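Local coordinates for DNA repair and telomere maintenance protein nbs1 (Schizosaccharomyces pombe, PDB 3HUF) that serves as the adaptor subunit of the MRN complex in DNA double-strand break repair and binds phosphorylated Ctp1, its FHA and BRCT domains recognising phosphoproteins, at residues Glu295-Trp298 and Lys299-Glu303. Sequence-based numbering, arbitrary orientation.
Sequences EQLW and KIIIE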
loop_
_atom_site.group_PDB
_atom_site.type_symbol
_atom_site.label_atom_id
_atom_site.label_comp_id
_atom_site.label_asym_id
_atom_site.label_seq_id
_atom_site.Cartn_x
_atom_site.Cartn_y
_atom_site.Cartn_z
ATOM N N GLU A 295 4.135 -1.791 24.252
ATOM C CA GLU A 295 3.701 -0.437 24.579
ATOM C C GLU A 295 4.674 0.230 25.556
ATOM O O GLU A 295 5.054 1.385 25.367
ATOM C CB GLU A 295 2.269 -0.459 25.145
ATOM C CG GLU A 295 1.151 -0.744 24.115
ATOM C CD GLU A 295 0.843 -2.242 23.887
ATOM O OE1 GLU A 295 1.689 -3.116 24.197
ATOM O OE2 GLU A 295 -0.264 -2.549 23.375
ATOM N N GLN A 296 5.095 -0.511 26.581
ATOM C CA GLN A 296 6.071 -0.008 27.547
ATOM C C GLN A 296 7.466 0.099 26.932
ATOM O O GLN A 296 8.223 1.023 27.239
ATOM C CB GLN A 296 6.101 -0.901 28.782
ATOM C CG GLN A 296 4.916 -0.702 29.729
ATOM C CD GLN A 296 4.772 -1.838 30.746
ATOM O OE1 GLN A 296 4.762 -3.016 30.385
ATOM N NE2 GLN A 296 4.646 -1.480 32.020
ATOM N N LEU A 297 7.786 -0.849 26.055
ATOM C CA LEU A 297 9.071 -0.898 25.359
ATOM C C LEU A 297 9.241 0.265 24.373
ATOM O O LEU A 297 10.349 0.771 24.200
ATOM C CB LEU A 297 9.202 -2.225 24.604
ATOM C CG LEU A 297 10.428 -3.126 24.756
ATOM C CD1 LEU A 297 10.531 -4.025 23.529
ATOM C CD2 LEU A 297 11.713 -2.348 24.951
ATOM N N TRP A 298 8.146 0.663 23.722
ATOM C CA TRP A 298 8.127 1.803 22.798
ATOM C C TRP A 298 8.430 3.117 23.528
ATOM O O TRP A 298 9.161 3.962 23.010
ATOM C CB TRP A 298 6.775 1.880 22.096
ATOM C CG TRP A 298 6.657 2.910 21.000
ATOM C CD1 TRP A 298 6.043 4.128 21.087
ATOM C CD2 TRP A 298 7.140 2.801 19.648
ATOM N NE1 TRP A 298 6.113 4.785 19.876
ATOM C CE2 TRP A 298 6.781 3.995 18.977
ATOM C CE3 TRP A 298 7.834 1.811 18.937
ATOM C CZ2 TRP A 298 7.108 4.234 17.637
ATOM C CZ3 TRP A 298 8.154 2.047 17.593
ATOM C CH2 TRP A 298 7.786 3.250 16.962
ATOM N N LYS A 299 7.883 3.270 24.733
ATOM C CA LYS A 299 8.140 4.452 25.558
ATOM C C LYS A 299 9.630 4.662 25.817
ATOM O O LYS A 299 10.113 5.792 25.798
ATOM C CB LYS A 299 7.370 4.380 26.881
ATOM C CG LYS A 299 5.865 4.325 26.687
ATOM C CD LYS A 299 5.102 4.549 27.973
ATOM C CE LYS A 299 3.618 4.706 27.671
ATOM N NZ LYS A 299 2.908 5.524 28.696
ATOM N N ILE A 300 10.347 3.561 26.028
ATOM C CA ILE A 300 11.791 3.585 26.257
ATOM C C ILE A 300 12.545 3.752 24.936
ATOM O O ILE A 300 13.584 4.413 24.875
ATOM C CB ILE A 300 12.277 2.289 26.976
ATOM C CG1 ILE A 300 11.374 1.955 28.170
ATOM C CG2 ILE A 300 13.728 2.428 27.433
ATOM C CD1 ILE A 300 11.563 0.540 28.730
ATOM N N ILE A 301 12.002 3.159 23.878
ATOM C CA ILE A 301 12.662 3.115 22.572
ATOM C C ILE A 301 12.762 4.506 21.939
ATOM O O ILE A 301 13.631 4.763 21.095
ATOM C CB ILE A 301 11.964 2.081 21.660
ATOM C CG1 ILE A 301 12.963 1.029 21.211
ATOM C CG2 ILE A 301 11.196 2.719 20.502
ATOM C CD1 ILE A 301 12.527 -0.328 21.619
ATOM N N ILE A 302 11.870 5.388 22.391
ATOM C CA ILE A 302 11.886 6.811 22.085
ATOM C C ILE A 302 12.778 7.537 23.088
ATOM O O ILE A 302 13.840 8.047 22.716
ATOM C CB ILE A 302 10.459 7.416 22.195
ATOM C CG1 ILE A 302 9.571 6.972 21.038
ATOM C CG2 ILE A 302 10.507 8.936 22.257
ATOM C CD1 ILE A 302 8.106 7.239 21.300
ATOM N N GLU A 303 12.345 7.526 24.357
ATOM C CA GLU A 303 12.774 8.465 25.411
ATOM C C GLU A 303 14.175 9.057 25.283
ATOM O O GLU A 303 14.352 10.103 24.650
ATOM C CB GLU A 303 12.558 7.866 26.805
#
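Two isoleucines one turn further along helix 294-302 pack against one side of the indole of Trp298, toward its rim. With CG anti to the backbone N (chi1 -173°), the tryptophan holds its ring out from the helix, and both approach it obliquely. Ile301 sends CG2 to within 3.8 Å of CE3 on the six-membered ring, the two side chains crossing at about a right angle. Ile302 reaches the pyrrole part: with CG1 anti to the carbonyl carbon (chi1 -72°), its chain runs back along the helix and brings CD1 to 3.7 Å from Trp298 CD1. Branched aliphatic chains suit this place, since each can set a methyl against the indole without bringing a polar group to it.

Ile301 also serves a second neighbour, its CD1 standing 4.0 Å from Leu297 CD2. The backbone fixes this spacing: Ile301 N donates to Leu297 O at 2.9 Å, and Ile302 N to Trp298 O at 3.1 Å. Lysine suits the exposed side: the flexible methylenes of Lys299 lie along the preceding turn, CG 3.3 Å from Glu295 O, while its extended chain carries the charged amine into solvent.

The helix follows strand 291-293 in the second BRCT repeat, and its tryptophan packs on Met166, Phe169 and Leu170 of helix 163-170 in the first, while Leu297 and Ile301 both touch Leu226. Trp298 NE1 donates to Gln214 O, so the buried indole has its one polar atom satisfied while its carbon surface joins the two repeats; the helix is thus amphipathic, apolar inward and largely polar outward.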